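Local coordinates for protein alkaline serine protease AL20 (PDB 3CP7) that probably cleaves peptide bonds as a secreted, thermostable alkaline serine protease of the trypsin-like (chymotrypsin) class, at residues Gly171-Gly176 with Asn196-Pro201; Thr149-Pro152 with Ser156-Gly159. All coordinates share one frame; numbering follows the deposited sequence.

Contact 1. Residues Gly171-Gly176 with Asn196-Pro201; sequences GPWFLG and NVMFGP
Trp173 reaches across from strand 172-175 and brings the outer corner of its indole against the backbone of Met198, Phe199 and Gly200. The two strands are non-adjacent members of one six-stranded antiparallel sheet, consistent with the second barrel of the chymotrypsin fold. They run nearly at right angles, axes 9.5 Å apart at the closest, and the Trp173 side chain bridges much of that gap. The tight part is the backbone from Met198 O to Gly200: Gly200 N and Met198 O, the latter at the ring edge, each lie 3.5 Å from Trp173 CZ2. Gly200 CA rests over the six-membered ring of Trp173, 3.8 Å above the plane and offset toward the rim, a CH-pi contact. A side chain at Gly200 would run into Trp173 CZ2. Looser is the Met198 side chain: with CG anti to the backbone N (chi1 178°), Met198 CG stays 4.2 Å from Trp173 CZ2, and the chain bends at chi2 and chi3 and touches Ser168 and Asn187. Toward its N-terminal end the segment leaves the ring, and Asn196 is exposed. Replacing Trp173 with an alanine would probably open a gap beneath Gly200 and leave Asn187 OD1 without the NE1 hydrogen bond. Between these segments the chemistry is thus van der Waals and CH-pi.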
loop_
_atom_site.group_PDB
_atom_site.type_symbol
_atom_site.label_atom_id
_atom_site.label_comp_id
_atom_site.label_asym_id
_atom_site.label_seq_id
_atom_site.Cartn_x
_atom_site.Cartn_y
_atom_site.Cartn_z
ATOM N N GLY A 171 -5.986 -12.535 13.457
ATOM C CA GLY A 171 -7.199 -12.461 14.278
ATOM C C GLY A 171 -7.258 -11.170 15.071
ATOM O O GLY A 171 -6.232 -10.576 15.376
ATOM N N PRO A 172 -8.468 -10.695 15.372
ATOM C CA PRO A 172 -8.632 -9.380 15.983
ATOM C C PRO A 172 -8.322 -9.332 17.476
ATOM O O PRO A 172 -8.595 -10.296 18.206
ATOM C CB PRO A 172 -10.116 -9.082 15.766
ATOM C CG PRO A 172 -10.755 -10.448 15.769
ATOM C CD PRO A 172 -9.761 -11.340 15.067
ATOM N N TRP A 173 -7.762 -8.206 17.914
ATOM C CA TRP A 173 -7.750 -7.843 19.332
ATOM C C TRP A 173 -8.832 -6.800 19.540
ATOM O O TRP A 173 -8.799 -5.736 18.924
ATOM C CB TRP A 173 -6.427 -7.200 19.717
ATOM C CG TRP A 173 -5.243 -8.103 19.808
ATOM C CD1 TRP A 173 -5.039 -9.300 19.155
ATOM C CD2 TRP A 173 -4.051 -7.845 20.562
ATOM N NE1 TRP A 173 -3.804 -9.818 19.505
ATOM C CE2 TRP A 173 -3.176 -8.935 20.346
ATOM C CE3 TRP A 173 -3.645 -6.797 21.409
ATOM C CZ2 TRP A 173 -1.916 -9.009 20.952
ATOM C CZ3 TRP A 173 -2.390 -6.868 22.001
ATOM C CH2 TRP A 173 -1.541 -7.963 21.769
ATOM N N PHE A 174 -9.784 -7.104 20.415
ATOM C CA PHE A 174 -10.825 -6.143 20.773
ATOM C C PHE A 174 -10.534 -5.561 22.141
ATOM O O PHE A 174 -10.172 -6.291 23.073
ATOM C CB PHE A 174 -12.200 -6.813 20.798
ATOM C CG PHE A 174 -12.597 -7.427 19.491
ATOM C CD1 PHE A 174 -12.757 -8.799 19.363
ATOM C CD2 PHE A 174 -12.823 -6.617 18.386
ATOM C CE1 PHE A 174 -13.139 -9.354 18.140
ATOM C CE2 PHE A 174 -13.193 -7.169 17.155
ATOM C CZ PHE A 174 -13.359 -8.533 17.037
ATOM N N LEU A 175 -10.677 -4.245 22.248
ATOM C CA LEU A 175 -10.637 -3.597 23.551
ATOM C C LEU A 175 -11.748 -4.158 24.437
ATOM O O LEU A 175 -12.892 -4.286 23.998
ATOM C CB LEU A 175 -10.767 -2.082 23.398
ATOM C CG LEU A 175 -9.513 -1.445 22.796
ATOM C CD1 LEU A 175 -9.804 -0.072 22.198
ATOM C CD2 LEU A 175 -8.407 -1.364 23.834
ATOM N N GLY A 176 -11.398 -4.507 25.674
ATOM C CA GLY A 176 -12.387 -4.957 26.651
ATOM C C GLY A 176 -12.686 -6.442 26.612
ATOM O O GLY A 176 -11.894 -7.229 26.086
ATOM N N ASN A 196 3.357 -18.871 25.039
ATOM C CA ASN A 196 2.043 -18.376 25.465
ATOM C C ASN A 196 1.931 -16.858 25.648
ATOM O O ASN A 196 1.195 -16.380 26.521
ATOM C CB ASN A 196 1.587 -19.093 26.746
ATOM C CG ASN A 196 1.457 -20.585 26.560
ATOM O OD1 ASN A 196 1.669 -21.356 27.498
ATOM N ND2 ASN A 196 1.134 -21.008 25.352
ATOM N N VAL A 197 2.661 -16.098 24.835
ATOM C CA VAL A 197 2.446 -14.656 24.742
ATOM C C VAL A 197 2.284 -14.301 23.266
ATOM O O VAL A 197 3.102 -14.678 22.433
ATOM C CB VAL A 197 3.585 -13.836 25.405
ATOM C CG1 VAL A 197 3.316 -12.333 25.292
ATOM C CG2 VAL A 197 3.733 -14.212 26.882
ATOM N N MET A 198 1.194 -13.604 22.951
ATOM C CA MET A 198 0.929 -13.140 21.591
ATOM C C MET A 198 1.211 -11.649 21.488
ATOM O O MET A 198 0.744 -10.861 22.318
ATOM C CB MET A 198 -0.529 -13.388 21.230
ATOM C CG MET A 198 -0.914 -12.878 19.833
ATOM S SD MET A 198 -0.308 -13.931 18.507
ATOM C CE MET A 198 -1.424 -15.331 18.717
ATOM N N PHE A 199 1.966 -11.262 20.460
ATOM C CA PHE A 199 2.232 -9.859 20.200
ATOM C C PHE A 199 1.403 -9.355 19.049
ATOM O O PHE A 199 1.145 -10.074 18.077
ATOM C CB PHE A 199 3.731 -9.614 19.976
ATOM C CG PHE A 199 4.534 -9.877 21.208
ATOM C CD1 PHE A 199 4.980 -11.159 21.492
ATOM C CD2 PHE A 199 4.770 -8.860 22.127
ATOM C CE1 PHE A 199 5.688 -11.428 22.672
ATOM C CE2 PHE A 199 5.474 -9.116 23.316
ATOM C CZ PHE A 199 5.926 -10.399 23.587
ATOM N N GLY A 200 0.969 -8.114 19.202
ATOM C CA GLY A 200 0.194 -7.435 18.183
ATOM C C GLY A 200 0.706 -6.029 18.018
ATOM O O GLY A 200 1.150 -5.408 18.979
ATOM N N PRO A 201 0.643 -5.501 16.794
ATOM C CA PRO A 201 1.203 -4.176 16.551
ATOM C C PRO A 201 0.371 -3.048 17.148
ATOM O O PRO A 201 -0.856 -3.172 17.288
ATOM C CB PRO A 201 1.211 -4.080 15.019
ATOM C CG PRO A 201 0.035 -4.950 14.606
ATOM C CD PRO A 201 0.102 -6.113 15.560
#

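Contact 2. Residues Thr149-Pro152 with Ser156-Gly159; sequences TNDP and STQG
Thr149 and Gly159 form an antiparallel hydrogen-bonded pair, with Thr149 N to Gly159 O at 2.9 Å and Gly159 N to Thr149 O at 2.8 Å, and one residue further on Asn150 and Gln158 make the non-hydrogen-bonded pair. Past that pair the bonding weakens: Asp151 N reaches Thr157 O at 3.2 Å, bent to 143° at the hydrogen and coming from above the carbonyl plane. Thr149 O has a second, softer neighbour in Gln158 CA, a CA-H...O contact at 3.2 Å, and Gln158 CB packs beside the same oxygen. Thr149 OG1 sits between the backbone N and the carbonyl carbon (chi1 51°), which turns it toward the Gly159 end; it donates to a water 2.8 Å away, and that water donates in turn to Gly159 O. The Gly159 carbonyl is therefore gripped twice, by Thr149 N and by the water.

At the other end the side chains of Asp151 and Thr157 cross obliquely, Asp151 CB lying 3.2 Å from Thr157 OG1. Their polar ends are satisfied by others, as is Gln158 OE1 by Gly122 N: the carboxylate takes Tyr191 OH and Met153 N on OD1 and Ser155 OG on OD2, while Thr157 OG1 pairs with Tyr189 OH and Ser155 OG. These partners, around the buried Asp151, tie the carboxylate to the turn and probably steady its charge.

The contact is the turn end of the hairpin made by strands 142-150 and 158-161. Strand 197-200 lies on the far flank of 158-161, its Phe199 packing on Asp151 and Thr157, and Tyr189 and Tyr191 approach from strand 183-191.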
loop_
_atom_site.group_PDB
_atom_site.type_symbol
_atom_site.label_atom_id
_atom_site.label_comp_id
_atom_site.label_asym_id
_atom_site.label_seq_id
_atom_site.Cartn_x
_atom_site.Cartn_y
_atom_site.Cartn_z
ATOM N N THR A 149 1.173 -5.698 27.706
ATOM C CA THR A 149 2.430 -5.136 28.188
ATOM C C THR A 149 3.370 -4.864 27.012
ATOM O O THR A 149 3.122 -5.327 25.891
ATOM C CB THR A 149 3.121 -6.067 29.209
ATOM O OG1 THR A 149 3.212 -7.388 28.667
ATOM C CG2 THR A 149 2.333 -6.097 30.520
ATOM N N ASN A 150 4.448 -4.131 27.263
ATOM C CA ASN A 150 5.385 -3.732 26.231
ATOM C C ASN A 150 6.207 -4.896 25.701
ATOM O O ASN A 150 6.547 -5.825 26.437
ATOM C CB ASN A 150 6.321 -2.646 26.764
ATOM C CG ASN A 150 5.622 -1.310 26.965
ATOM O OD1 ASN A 150 6.062 -0.499 27.786
ATOM N ND2 ASN A 150 4.548 -1.069 26.235
ATOM N N ASP A 151 6.527 -4.827 24.417
ATOM C CA ASP A 151 7.436 -5.770 23.789
ATOM C C ASP A 151 8.738 -5.833 24.598
ATOM O O ASP A 151 9.382 -4.807 24.782
ATOM C CB ASP A 151 7.730 -5.273 22.379
ATOM C CG ASP A 151 8.757 -6.113 21.659
ATOM O OD1 ASP A 151 8.965 -7.274 22.074
ATOM O OD2 ASP A 151 9.333 -5.611 20.671
ATOM N N PRO A 152 9.133 -7.038 25.066
ATOM C CA PRO A 152 10.420 -7.135 25.787
ATOM C C PRO A 152 11.607 -6.705 24.932
ATOM O O PRO A 152 12.660 -6.347 25.471
ATOM C CB PRO A 152 10.521 -8.624 26.145
ATOM C CG PRO A 152 9.586 -9.328 25.217
ATOM C CD PRO A 152 8.454 -8.342 24.990
ATOM N N SER A 156 7.396 -1.065 19.492
ATOM C CA SER A 156 6.081 -0.537 19.863
ATOM C C SER A 156 4.989 -1.614 19.944
ATOM O O SER A 156 3.840 -1.313 20.301
ATOM C CB SER A 156 5.655 0.580 18.907
ATOM O OG SER A 156 5.526 0.060 17.591
ATOM N N THR A 157 5.310 -2.865 19.612
ATOM C CA THR A 157 4.288 -3.920 19.749
ATOM C C THR A 157 3.945 -4.158 21.222
ATOM O O THR A 157 4.666 -3.700 22.132
ATOM C CB THR A 157 4.706 -5.250 19.097
ATOM O OG1 THR A 157 5.822 -5.788 19.812
ATOM C CG2 THR A 157 5.085 -5.027 17.643
ATOM N N GLN A 158 2.837 -4.850 21.452
ATOM C CA GLN A 158 2.417 -5.221 22.805
ATOM C C GLN A 158 2.111 -6.701 22.857
ATOM O O GLN A 158 1.735 -7.297 21.845
ATOM C CB GLN A 158 1.175 -4.444 23.234
ATOM C CG GLN A 158 1.324 -2.939 23.163
ATOM C CD GLN A 158 0.133 -2.237 23.775
ATOM O OE1 GLN A 158 0.186 -1.796 24.921
ATOM N NE2 GLN A 158 -0.964 -2.170 23.036
ATOM N N GLY A 159 2.267 -7.283 24.042
ATOM C CA GLY A 159 2.001 -8.694 24.238
ATOM C C GLY A 159 0.889 -8.931 25.231
ATOM O O GLY A 159 0.714 -8.163 26.181
HETATM O O HOH W 1 0.982 -9.009 29.082
#

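Contacts 1 and 2 belong to the same antiparallel sheet of the trypsin-like fold, with centres 11 Å apart. Strands 158-161 and 197-200 are neighbours in it, and the two contacts meet at Gln158 O. Gln158 O probably accepts a hydrogen bond from Gly200 N at 2.9 Å; Trp173 CH2 packs 3.3 Å from Gln158 O. Phe199 CD2 lies 3.5 Å from Gly159 CA, so the segment 196-201 serves both contacts. The geometry of Ser169, His41 and Asp91 is consistent with a catalytic triad; the Met198 side chain from contact 1 and that of Thr157 from contact 2 lie near these residues without touching them.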